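Local atomic coordinates of uncharacterized protein Atu1656/AGR_C_3050 (Agrobacterium tumefaciens, PDB entry 2OJH), a protein that is of unknown function but belongs to the TolB family and folds as a six-bladed beta-propeller, the blades being mostly four-stranded antiparallel sheets. Residues K104-F107 with I112-L115; R123-N128 with K141-C146; V234-D237 with H243-D246; V251-M256 with N260-F265. All coordinates share one frame; numbering follows the deposited sequence. Where two conformers were deposited one is given.

Interaction 1 (K104-F107 with I112-L115)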
loop_
_atom_site.group_PDB
_atom_site.type_symbol
_atom_site.label_atom_id
_atom_site.label_comp_id
_atom_site.label_asym_id
_atom_site.label_seq_id
_atom_site.Cartn_x
_atom_site.Cartn_y
_atom_site.Cartn_z
ATOM N N LYS A 104 5.449 -6.739 14.226
ATOM C CA LYS A 104 6.227 -7.915 14.586
ATOM C C LYS A 104 6.646 -8.048 16.052
ATOM O O LYS A 104 7.508 -8.855 16.362
ATOM C CB LYS A 104 7.427 -8.098 13.646
ATOM C CG LYS A 104 8.481 -7.052 13.730
ATOM C CD LYS A 104 9.469 -7.172 12.530
ATOM C CE LYS A 104 10.711 -7.980 12.905
ATOM N NZ LYS A 104 11.805 -7.812 11.876
ATOM N N VAL A 105 6.018 -7.300 16.951
ATOM C CA VAL A 105 6.319 -7.441 18.390
ATOM C C VAL A 105 6.022 -8.849 18.905
ATOM O O VAL A 105 6.865 -9.473 19.555
ATOM C CB VAL A 105 5.583 -6.363 19.251
ATOM C CG1 VAL A 105 5.564 -6.734 20.731
ATOM C CG2 VAL A 105 6.228 -5.017 19.055
ATOM N N GLU A 106 4.829 -9.351 18.604
ATOM C CA GLU A 106 4.345 -10.593 19.221
ATOM C C GLU A 106 5.047 -11.865 18.792
ATOM O O GLU A 106 5.286 -12.737 19.625
ATOM C CB GLU A 106 2.841 -10.739 19.033
ATOM C CG GLU A 106 2.054 -9.942 20.046
ATOM C CD GLU A 106 0.602 -10.371 20.143
ATOM O OE1 GLU A 106 -0.091 -10.439 19.106
ATOM O OE2 GLU A 106 0.138 -10.600 21.281
ATOM N N PHE A 107 5.398 -11.962 17.512
ATOM C CA PHE A 107 5.898 -13.210 16.947
ATOM C C PHE A 107 7.214 -13.083 16.194
ATOM O O PHE A 107 7.724 -14.082 15.680
ATOM C CB PHE A 107 4.829 -13.839 16.048
ATOM C CG PHE A 107 3.490 -13.997 16.733
ATOM C CD1 PHE A 107 3.293 -15.000 17.679
ATOM C CD2 PHE A 107 2.443 -13.127 16.452
ATOM C CE1 PHE A 107 2.080 -15.138 18.322
ATOM C CE2 PHE A 107 1.210 -13.268 17.097
ATOM C CZ PHE A 107 1.041 -14.273 18.018
ATOM N N ILE A 112 -0.892 -9.310 11.080
ATOM C CA ILE A 112 -1.866 -8.271 10.765
ATOM C C ILE A 112 -2.780 -8.064 11.982
ATOM O O ILE A 112 -3.209 -9.028 12.621
ATOM C CB ILE A 112 -2.655 -8.627 9.465
ATOM C CG1 ILE A 112 -1.704 -8.605 8.245
ATOM C CG2 ILE A 112 -3.768 -7.643 9.228
ATOM C CD1 ILE A 112 -2.387 -9.143 6.961
ATOM N N TYR A 113 -3.039 -6.807 12.327
ATOM C CA TYR A 113 -3.988 -6.485 13.418
ATOM C C TYR A 113 -4.937 -5.386 12.943
ATOM O O TYR A 113 -4.603 -4.633 12.028
ATOM C CB TYR A 113 -3.248 -5.947 14.638
ATOM C CG TYR A 113 -2.214 -6.886 15.224
ATOM C CD1 TYR A 113 -0.942 -7.009 14.650
ATOM C CD2 TYR A 113 -2.503 -7.621 16.368
ATOM C CE1 TYR A 113 0.003 -7.887 15.194
ATOM C CE2 TYR A 113 -1.572 -8.476 16.936
ATOM C CZ TYR A 113 -0.322 -8.607 16.332
ATOM O OH TYR A 113 0.591 -9.460 16.900
ATOM N N LEU A 114 -6.094 -5.268 13.586
ATOM C CA LEU A 114 -6.978 -4.109 13.427
ATOM C C LEU A 114 -7.011 -3.400 14.764
ATOM O O LEU A 114 -6.847 -4.041 15.792
ATOM C CB LEU A 114 -8.428 -4.542 13.116
ATOM C CG LEU A 114 -8.640 -5.427 11.876
ATOM C CD1 LEU A 114 -10.132 -5.596 11.645
ATOM C CD2 LEU A 114 -7.973 -4.826 10.682
ATOM N N LEU A 115 -7.204 -2.085 14.746
ATOM C CA LEU A 115 -7.383 -1.312 15.970
ATOM C C LEU A 115 -8.281 -0.091 15.688
ATOM O O LEU A 115 -8.508 0.250 14.532
ATOM C CB LEU A 115 -6.028 -0.887 16.560
ATOM C CG LEU A 115 -5.238 0.167 15.793
ATOM C CD1 LEU A 115 -4.448 1.052 16.762
ATOM C CD2 LEU A 115 -4.352 -0.555 14.792
HETATM O O HOH W 1 3.054 -8.322 16.653
#
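Tyr113 meets Glu106 through its phenol oxygen: Tyr113 OH donates a short hydrogen bond to Glu106 OE1, 2.5 Å away. The acceptor lies in the plane of the tyrosine ring, off its edge, and offers the anti lone pair, on the side away from OE2, while the carboxylate plane stays 47° from that of the ring. The same hydroxyl is an acceptor as well, because a water gives it a hydrogen bond (water O to Tyr113 OH, 2.7 Å). That water in turn accepts from the backbone, its oxygen lying 2.8 Å from Glu106 N, so Glu106 holds the phenol directly through its carboxylate and, by way of the water, through its backbone N-H. Phe107 adds a looser apolar neighbour, with CE2 3.9 Å from Tyr113 OH, and one face of its ring is covered near the rim by Glu106 CB. The contact spans a strand-to-strand connection of one antiparallel propeller blade: 104-107 lies in the loop that follows strand 98-103, and Tyr113 stands on strand 111-116, to which it leads. With CG anti to its own carbonyl carbon (chi1 -59°), the tyrosine reaches from the buried strand to the more exposed loop. Phe82 meets the ring edge-to-face, and Ile101, Pro122 and Leu124 also pack against this side chain. On the loop side, Asp103 OD2 accepts a hydrogen bond from Val105 N.

Interaction 2 (R123-N128 with K141-C146)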
loop_
_atom_site.group_PDB
_atom_site.type_symbol
_atom_site.label_atom_id
_atom_site.label_comp_id
_atom_site.label_asym_id
_atom_site.label_seq_id
_atom_site.Cartn_x
_atom_site.Cartn_y
_atom_site.Cartn_z
ATOM N N ARG A 123 -6.093 -5.929 17.604
ATOM C CA ARG A 123 -6.747 -7.224 17.584
ATOM C C ARG A 123 -6.115 -8.088 16.489
ATOM O O ARG A 123 -6.185 -7.729 15.337
ATOM C CB ARG A 123 -8.243 -7.022 17.308
ATOM C CG ARG A 123 -9.037 -6.329 18.432
ATOM C CD ARG A 123 -10.301 -5.589 17.902
ATOM N NE ARG A 123 -10.866 -6.244 16.710
ATOM C CZ ARG A 123 -11.438 -5.616 15.678
ATOM N NH1 ARG A 123 -11.538 -4.293 15.642
ATOM N NH2 ARG A 123 -11.903 -6.325 14.656
ATOM N N LEU A 124 -5.507 -9.224 16.859
ATOM C CA LEU A 124 -4.810 -10.102 15.875
ATOM C C LEU A 124 -5.781 -10.709 14.874
ATOM O O LEU A 124 -6.810 -11.310 15.274
ATOM C CB LEU A 124 -4.009 -11.249 16.572
ATOM C CG LEU A 124 -3.221 -12.203 15.663
ATOM C CD1 LEU A 124 -2.078 -11.501 14.906
ATOM C CD2 LEU A 124 -2.704 -13.388 16.474
HETATM N N MSE A 125 -5.440 -10.574 13.593
HETATM C CA MSE A 125 -6.241 -11.128 12.525
HETATM C C MSE A 125 -5.640 -12.412 11.975
HETATM O O MSE A 125 -6.366 -13.369 11.707
HETATM C CB MSE A 125 -6.388 -10.138 11.362
HETATM C CG MSE A 125 -7.210 -8.908 11.579
HETATM SE SE MSE A 125 -9.002 -9.298 12.259
HETATM C CE MSE A 125 -8.880 -8.796 14.100
ATOM N N THR A 126 -4.324 -12.437 11.774
ATOM C CA THR A 126 -3.709 -13.562 11.097
ATOM C C THR A 126 -2.879 -14.480 11.997
ATOM O O THR A 126 -1.890 -14.051 12.603
ATOM C CB THR A 126 -2.789 -13.074 10.011
ATOM O OG1 THR A 126 -1.845 -12.154 10.578
ATOM C CG2 THR A 126 -3.590 -12.387 8.931
ATOM N N LYS A 127 -3.280 -15.750 12.058
ATOM C CA LYS A 127 -2.562 -16.742 12.831
ATOM C C LYS A 127 -1.435 -17.381 12.038
ATOM O O LYS A 127 -0.591 -18.036 12.625
ATOM C CB LYS A 127 -3.524 -17.808 13.354
ATOM C CG LYS A 127 -4.501 -17.257 14.401
ATOM C CD LYS A 127 -5.566 -18.261 14.716
ATOM C CE LYS A 127 -6.642 -17.632 15.598
ATOM N NZ LYS A 127 -7.649 -18.669 15.875
ATOM N N ASN A 128 -1.436 -17.193 10.718
ATOM C CA ASN A 128 -0.439 -17.789 9.815
ATOM C C ASN A 128 0.469 -16.692 9.300
ATOM O O ASN A 128 -0.019 -15.706 8.724
ATOM C CB ASN A 128 -1.135 -18.496 8.660
ATOM C CG ASN A 128 -2.058 -19.642 9.128
ATOM O OD1 ASN A 128 -1.729 -20.388 10.048
ATOM N ND2 ASN A 128 -3.212 -19.771 8.483
ATOM N N LYS A 141 -15.886 -5.219 4.743
ATOM C CA LYS A 141 -16.062 -6.491 5.445
ATOM C C LYS A 141 -14.844 -7.421 5.343
ATOM O O LYS A 141 -14.698 -8.366 6.122
ATOM C CB LYS A 141 -17.315 -7.207 4.931
ATOM C CG LYS A 141 -18.611 -6.422 5.091
ATOM C CD LYS A 141 -19.792 -7.338 4.775
ATOM C CE LYS A 141 -21.142 -6.651 4.971
ATOM N NZ LYS A 141 -21.412 -5.608 3.922
ATOM N N SER A 142 -13.958 -7.150 4.388
ATOM C CA SER A 142 -12.844 -8.058 4.135
ATOM C C SER A 142 -11.574 -7.251 3.882
ATOM O O SER A 142 -11.646 -6.057 3.622
ATOM C CB SER A 142 -13.131 -8.911 2.896
ATOM O OG SER A 142 -14.224 -9.775 3.114
ATOM N N PHE A 143 -10.416 -7.891 4.008
ATOM C CA PHE A 143 -9.177 -7.251 3.567
ATOM C C PHE A 143 -8.288 -8.238 2.843
ATOM O O PHE A 143 -8.470 -9.458 2.926
ATOM C CB PHE A 143 -8.433 -6.566 4.720
ATOM C CG PHE A 143 -7.999 -7.513 5.836
ATOM C CD1 PHE A 143 -6.831 -8.256 5.727
ATOM C CD2 PHE A 143 -8.770 -7.640 7.000
ATOM C CE1 PHE A 143 -6.424 -9.127 6.747
ATOM C CE2 PHE A 143 -8.367 -8.513 8.024
ATOM C CZ PHE A 143 -7.191 -9.251 7.890
ATOM N N THR A 144 -7.333 -7.715 2.092
ATOM C CA THR A 144 -6.465 -8.569 1.316
ATOM C C THR A 144 -5.017 -8.342 1.754
ATOM O O THR A 144 -4.678 -7.258 2.277
ATOM C CB THR A 144 -6.680 -8.318 -0.190
ATOM O OG1 THR A 144 -5.925 -9.260 -0.960
ATOM C CG2 THR A 144 -6.270 -6.887 -0.576
ATOM N N TYR A 145 -4.148 -9.330 1.516
ATOM C CA TYR A 145 -2.779 -9.266 2.033
ATOM C C TYR A 145 -1.834 -10.216 1.352
ATOM O O TYR A 145 -2.256 -11.144 0.623
ATOM C CB TYR A 145 -2.754 -9.523 3.552
ATOM C CG TYR A 145 -3.372 -10.826 4.058
ATOM C CD1 TYR A 145 -4.764 -10.976 4.164
ATOM C CD2 TYR A 145 -2.567 -11.874 4.508
ATOM C CE1 TYR A 145 -5.324 -12.156 4.633
ATOM C CE2 TYR A 145 -3.117 -13.045 4.998
ATOM C CZ TYR A 145 -4.509 -13.184 5.060
ATOM O OH TYR A 145 -5.081 -14.338 5.574
ATOM N N CYS A 146 -0.541 -10.000 1.571
ATOM C CA CYS A 146 0.471 -10.928 1.050
ATOM C C CYS A 146 0.758 -11.841 2.234
ATOM O O CYS A 146 0.965 -11.349 3.363
ATOM C CB CYS A 146 1.746 -10.203 0.633
ATOM S SG CYS A 146 3.065 -11.359 0.096
#
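Apolar packing carries the whole of this contact, and its tightest point is Met125 against Phe143. Met125, a selenomethionine, touches the far edge of the phenylalanine ring: CB comes near the ring plane and lies 3.7 Å from Phe143 CZ, and CG lies equally close to CZ. The chain then bends at chi2 (-53°), carrying the selenium away from Phe143, and the side chain also rests on Met158. One residue on, Thr126 and Tyr145 approach from opposite directions, the methyl CG2 of Thr126 4.0 Å from Tyr145 CE2 and nearly as close to CZ. No hydrogen bond joins the segments, and the nearest CA atoms, those of Thr126 and Tyr145, are 10.1 Å apart, a spacing at which side chains alone can bridge the backbones.

The polar groups at this seam find their partners outside the two segments. Thr126 OG1 accepts from the backbone amide of Ile112, while its methyl faces the tyrosine. Tyr145 OH is paired with Glu165 OE2, and the other oxygen of that carboxylate takes the ND2 of Asn128, so one glutamate links both segments indirectly. Among aromatic contacts, Phe143 meets Trp133 with ring planes about 40° apart. Met125 and Thr126 begin the link from strand 123-124, last of one blade, to strand 131-136, first of the next, and pack on that blade's second strand, 142-149: a side-chain seam between successive blades, as in a beta-propeller.

Interaction 3 (V234-D237 with H243-D246). With ACY (acetic acid), chain C.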
loop_
_atom_site.group_PDB
_atom_site.type_symbol
_atom_site.label_atom_id
_atom_site.label_comp_id
_atom_site.label_asym_id
_atom_site.label_seq_id
_atom_site.Cartn_x
_atom_site.Cartn_y
_atom_site.Cartn_z
ATOM N N VAL A 234 4.561 1.954 -9.063
ATOM C CA VAL A 234 5.966 2.332 -9.249
ATOM C C VAL A 234 6.644 1.335 -10.190
ATOM O O VAL A 234 6.427 0.139 -10.053
ATOM C CB VAL A 234 6.710 2.297 -7.926
ATOM C CG1 VAL A 234 8.217 2.494 -8.118
ATOM C CG2 VAL A 234 6.155 3.359 -6.955
ATOM N N SER A 235 7.495 1.818 -11.094
ATOM C CA SER A 235 8.324 0.969 -11.973
ATOM C C SER A 235 9.805 1.119 -11.620
ATOM O O SER A 235 10.354 2.222 -11.702
ATOM C CB SER A 235 8.146 1.353 -13.448
ATOM O OG SER A 235 6.930 0.822 -13.967
ATOM N N TYR A 236 10.445 0.023 -11.206
ATOM C CA TYR A 236 11.885 0.010 -10.983
ATOM C C TYR A 236 12.550 -0.381 -12.289
ATOM O O TYR A 236 11.891 -0.967 -13.138
ATOM C CB TYR A 236 12.235 -1.080 -10.013
ATOM C CG TYR A 236 11.924 -0.833 -8.557
ATOM C CD1 TYR A 236 12.881 -0.273 -7.701
ATOM C CD2 TYR A 236 10.716 -1.202 -8.035
ATOM C CE1 TYR A 236 12.608 -0.093 -6.326
ATOM C CE2 TYR A 236 10.433 -1.015 -6.671
ATOM C CZ TYR A 236 11.405 -0.462 -5.830
ATOM O OH TYR A 236 11.146 -0.294 -4.451
ATOM N N ASP A 237 13.845 -0.111 -12.450
ATOM C CA ASP A 237 14.577 -0.721 -13.558
ATOM C C ASP A 237 14.478 -2.255 -13.481
ATOM O O ASP A 237 14.297 -2.837 -12.402
ATOM C CB ASP A 237 16.044 -0.259 -13.607
ATOM C CG ASP A 237 16.191 1.255 -13.827
ATOM O OD1 ASP A 237 15.206 1.950 -14.205
ATOM O OD2 ASP A 237 17.315 1.757 -13.600
ATOM N N HIS A 243 12.159 -5.054 -4.011
ATOM C CA HIS A 243 11.718 -3.640 -3.943
ATOM C C HIS A 243 12.520 -2.790 -2.926
ATOM O O HIS A 243 12.028 -2.446 -1.847
ATOM C CB HIS A 243 10.230 -3.573 -3.623
ATOM C CG HIS A 243 9.827 -4.326 -2.390
ATOM N ND1 HIS A 243 9.256 -3.713 -1.296
ATOM C CD2 HIS A 243 9.877 -5.644 -2.089
ATOM C CE1 HIS A 243 8.972 -4.616 -0.375
ATOM N NE2 HIS A 243 9.332 -5.797 -0.833
ATOM N N PRO A 244 13.757 -2.475 -3.265
ATOM C CA PRO A 244 14.662 -1.754 -2.381
ATOM C C PRO A 244 14.301 -0.264 -2.151
ATOM O O PRO A 244 13.438 0.309 -2.852
ATOM C CB PRO A 244 15.993 -1.815 -3.147
ATOM C CG PRO A 244 15.820 -2.914 -4.129
ATOM C CD PRO A 244 14.412 -2.787 -4.542
ATOM N N ARG A 245 14.996 0.336 -1.185
ATOM C CA ARG A 245 14.975 1.770 -0.948
ATOM C C ARG A 245 15.837 2.494 -1.948
ATOM O O ARG A 245 16.683 1.882 -2.603
ATOM C CB ARG A 245 15.597 2.065 0.407
ATOM C CG ARG A 245 14.837 1.524 1.563
ATOM C CD ARG A 245 15.201 2.305 2.797
ATOM N NE ARG A 245 14.332 1.903 3.878
ATOM C CZ ARG A 245 13.034 2.189 3.936
ATOM N NH1 ARG A 245 12.445 2.918 2.986
ATOM N NH2 ARG A 245 12.322 1.744 4.960
ATOM N N ASP A 246 15.644 3.810 -2.008
ATOM C CA ASP A 246 16.653 4.752 -2.509
ATOM C C ASP A 246 17.213 4.455 -3.882
ATOM O O ASP A 246 18.445 4.421 -4.075
ATOM C CB ASP A 246 17.790 4.945 -1.482
ATOM C CG ASP A 246 17.291 5.460 -0.129
ATOM O OD1 ASP A 246 16.230 6.102 -0.055
ATOM O OD2 ASP A 246 17.974 5.232 0.883
HETATM C C ACY C . 7.019 -8.406 1.152
HETATM O O ACY C . 6.943 -7.516 2.033
HETATM O OXT ACY C . 7.611 -8.283 0.068
HETATM C CH3 ACY C . 6.353 -9.716 1.383
#
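Tyr236 reaches out of its strand to hydrogen-bond a proline carbonyl, Tyr236 OH donating to Pro244 O at 2.9 Å. The oxygen sits at the edge of the tyrosine ring, in its plane. Seen from the acceptor, the C=O...donor angle is 140° and the donor is tilted 15° from the carbonyl plane. The hydroxyl is also pressed against the backbone just upstream, Tyr236 OH lying 3.2 Å from His243 C. Beside this bond, Tyr236 CE1 packs on Pro244 CD at 3.7 Å, so the proline both accepts the hydrogen bond and packs against the ring.

This is a loop folded over its own blade: strand 230-237 is the second of a four-stranded antiparallel propeller sheet, and 243-246 belongs to the long connection leading to the third, strand 247-255. The tyrosine ring is further enclosed by Leu247, Val249 and Phe221, and meets Trp220 edge-to-face.

His243 shows two sides to its surroundings. Its CB lies 3.5 Å from Tyr236 OH, whereas chi1 of 54° sets CG between the backbone N and carbonyl carbon and turns the imidazole away from the tyrosine. There it stacks on Trp220, and ND1 is hydrogen-bonded to Gln271 OE1, which fixes the rotation of the ring. The remaining nitrogen, His243 NE2, donates to OXT of an acetic acid molecule at 3.2 Å, a ligand probably acquired from the crystallisation liquor.

Interaction 4 (V251-M256 with N260-F265)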
loop_
_atom_site.group_PDB
_atom_site.type_symbol
_atom_site.label_atom_id
_atom_site.label_comp_id
_atom_site.label_asym_id
_atom_site.label_seq_id
_atom_site.Cartn_x
_atom_site.Cartn_y
_atom_site.Cartn_z
ATOM N N VAL A 251 7.044 6.898 -11.117
ATOM C CA VAL A 251 5.678 6.756 -10.633
ATOM C C VAL A 251 4.821 6.766 -11.906
ATOM O O VAL A 251 4.863 7.723 -12.693
ATOM C CB VAL A 251 5.297 7.863 -9.626
ATOM C CG1 VAL A 251 3.811 7.794 -9.235
ATOM C CG2 VAL A 251 6.180 7.762 -8.362
ATOM N N GLN A 252 4.089 5.670 -12.109
ATOM C CA GLN A 252 3.350 5.439 -13.318
ATOM C C GLN A 252 1.867 5.484 -13.065
ATOM O O GLN A 252 1.410 5.261 -11.942
ATOM C CB GLN A 252 3.658 4.046 -13.871
ATOM C CG GLN A 252 5.110 3.727 -14.048
ATOM C CD GLN A 252 5.661 4.352 -15.282
ATOM O OE1 GLN A 252 6.206 5.439 -15.223
ATOM N NE2 GLN A 252 5.494 3.695 -16.422
ATOM N N LEU A 253 1.121 5.725 -14.141
ATOM C CA LEU A 253 -0.331 5.691 -14.099
ATOM C C LEU A 253 -0.815 4.991 -15.363
ATOM O O LEU A 253 -0.196 5.128 -16.442
ATOM C CB LEU A 253 -0.906 7.116 -14.040
ATOM C CG LEU A 253 -2.372 7.320 -13.621
ATOM C CD1 LEU A 253 -2.530 7.102 -12.162
ATOM C CD2 LEU A 253 -2.899 8.742 -13.973
HETATM N N MSE A 254 -1.904 4.237 -15.219
HETATM C CA MSE A 254 -2.565 3.587 -16.356
HETATM C C MSE A 254 -4.067 3.413 -16.118
HETATM O O MSE A 254 -4.545 3.543 -14.987
HETATM C CB MSE A 254 -1.946 2.213 -16.572
HETATM C CG MSE A 254 -2.231 1.280 -15.405
HETATM SE SE MSE A 254 -1.251 -0.398 -15.562
HETATM C CE MSE A 254 -1.599 -1.084 -13.775
ATOM N N ASP A 255 -4.790 3.085 -17.190
ATOM C CA ASP A 255 -6.221 2.732 -17.119
ATOM C C ASP A 255 -6.396 1.409 -16.348
ATOM O O ASP A 255 -5.440 0.622 -16.240
ATOM C CB ASP A 255 -6.805 2.594 -18.541
ATOM C CG ASP A 255 -6.778 3.908 -19.340
ATOM O OD1 ASP A 255 -6.711 4.994 -18.727
ATOM O OD2 ASP A 255 -6.834 3.864 -20.596
HETATM N N MSE A 256 -7.596 1.157 -15.811
HETATM C CA MSE A 256 -7.897 -0.132 -15.148
HETATM C C MSE A 256 -7.496 -1.382 -15.948
HETATM O O MSE A 256 -7.125 -2.404 -15.368
HETATM C CB MSE A 256 -9.381 -0.273 -14.842
HETATM C CG MSE A 256 -9.936 0.721 -13.903
HETATM SE SE MSE A 256 -9.025 0.778 -12.189
HETATM C CE MSE A 256 -9.574 -0.869 -11.433
ATOM N N ASN A 260 -2.944 2.842 -21.775
ATOM C CA ASN A 260 -2.428 4.217 -21.598
ATOM C C ASN A 260 -1.482 4.388 -20.412
ATOM O O ASN A 260 -1.682 5.259 -19.555
ATOM C CB ASN A 260 -3.584 5.222 -21.504
ATOM C CG ASN A 260 -4.350 5.347 -22.815
ATOM O OD1 ASN A 260 -3.783 5.735 -23.847
ATOM N ND2 ASN A 260 -5.641 5.004 -22.790
ATOM N N VAL A 261 -0.449 3.550 -20.365
ATOM C CA VAL A 261 0.541 3.659 -19.296
ATOM C C VAL A 261 1.329 4.949 -19.528
ATOM O O VAL A 261 1.758 5.238 -20.652
ATOM C CB VAL A 261 1.501 2.460 -19.269
ATOM C CG1 VAL A 261 2.463 2.583 -18.099
ATOM C CG2 VAL A 261 0.715 1.161 -19.151
ATOM N N GLU A 262 1.493 5.740 -18.478
ATOM C CA GLU A 262 2.299 6.947 -18.581
ATOM C C GLU A 262 3.156 7.115 -17.339
ATOM O O GLU A 262 2.810 6.606 -16.271
ATOM C CB GLU A 262 1.413 8.179 -18.803
ATOM C CG GLU A 262 0.433 8.477 -17.659
ATOM C CD GLU A 262 -0.555 9.574 -18.029
ATOM O OE1 GLU A 262 -0.096 10.680 -18.404
ATOM O OE2 GLU A 262 -1.781 9.329 -17.971
ATOM N N THR A 263 4.264 7.831 -17.487
ATOM C CA THR A 263 5.080 8.240 -16.337
ATOM C C THR A 263 4.575 9.577 -15.839
ATOM O O THR A 263 4.575 10.568 -16.569
ATOM C CB THR A 263 6.573 8.341 -16.720
ATOM O OG1 THR A 263 6.999 7.063 -17.200
ATOM C CG2 THR A 263 7.428 8.707 -15.518
ATOM N N LEU A 264 4.092 9.610 -14.606
ATOM C CA LEU A 264 3.679 10.862 -14.017
ATOM C C LEU A 264 4.923 11.682 -13.661
ATOM O O LEU A 264 5.019 12.854 -14.027
ATOM C CB LEU A 264 2.807 10.604 -12.772
ATOM C CG LEU A 264 1.495 9.921 -13.120
ATOM C CD1 LEU A 264 0.654 9.733 -11.802
ATOM C CD2 LEU A 264 0.681 10.678 -14.173
ATOM N N PHE A 265 5.887 11.085 -12.951
ATOM C CA PHE A 265 7.152 11.774 -12.668
ATOM C C PHE A 265 8.233 10.749 -12.300
ATOM O O PHE A 265 7.903 9.638 -11.927
ATOM C CB PHE A 265 6.972 12.807 -11.549
ATOM C CG PHE A 265 6.155 12.308 -10.385
ATOM C CD1 PHE A 265 4.774 12.468 -10.386
ATOM C CD2 PHE A 265 6.765 11.692 -9.292
ATOM C CE1 PHE A 265 4.004 12.015 -9.304
ATOM C CE2 PHE A 265 6.009 11.246 -8.202
ATOM C CZ PHE A 265 4.626 11.400 -8.226
#
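Leu253 O is held twice by the neighbouring strand: Glu262 N donates a hydrogen bond to it at 2.7 Å, and Val261 CA makes a CA-H...O contact with it at 3.3 Å. Both contacts belong to a beta hairpin whose strands, 247-255 and 262-267, are the third and fourth of a propeller blade. Leu253 and Glu262 form a hydrogen-bonded antiparallel pair, completed by Leu253 N to Glu262 O at 2.9 Å. Farther along comes a classic beta bulge, in which Leu264 and Phe265 both face Val251: Leu264 N binds Val251 O at 2.8 Å, while Val251 N is bonded to Phe265 O.

Beside the ladder, Thr263 OG1 donates to Gln252 OE1 at 2.7 Å, in the plane of the amide and on a lone pair. A bend at chi2 (-79°) brings the glutamine amide back over its strand partner. On the other face, Val251 stands over one face of the Phe265 ring in a CH-pi contact, CB lying 4.0 Å from the ring centroid and 22° off its normal. Leu264 packs its branched end on Leu253 CB.

Both acids have outside partners, Asp255 OD1 in a salt bridge with Lys230 and Glu262 OE1 with Arg32. At the turn, Asn260 ND2 donates a hydrogen bond to Asp255 OD2 at 2.7 Å, on the syn side but somewhat out of the carboxylate plane, the carboxylate and amide planes being 73° apart.

Interactions 1 and 2 adjoin, their centres about 10 Å apart. Strands 111-116 and 123-124 are neighbours in one blade, with a probable hydrogen bond from Arg123 N to Leu114 O at 2.7 Å, and Ile112 CD1 packs on Tyr145 CB of the next blade at 3.4 Å. Interactions 3 and 4 share another blade, centres about 16 Å apart, where Ser235 OG touches Gln252 CG at 3.4 Å. Across the propeller, interactions 1 and 4 lie on opposite sides of the chain's centre, about 34 Å between centres. The nearest atoms of interactions 2 and 3 are about 8 Å apart. Of the four contacts, interaction 3 is the one with a bound molecule, the acetic acid at His243.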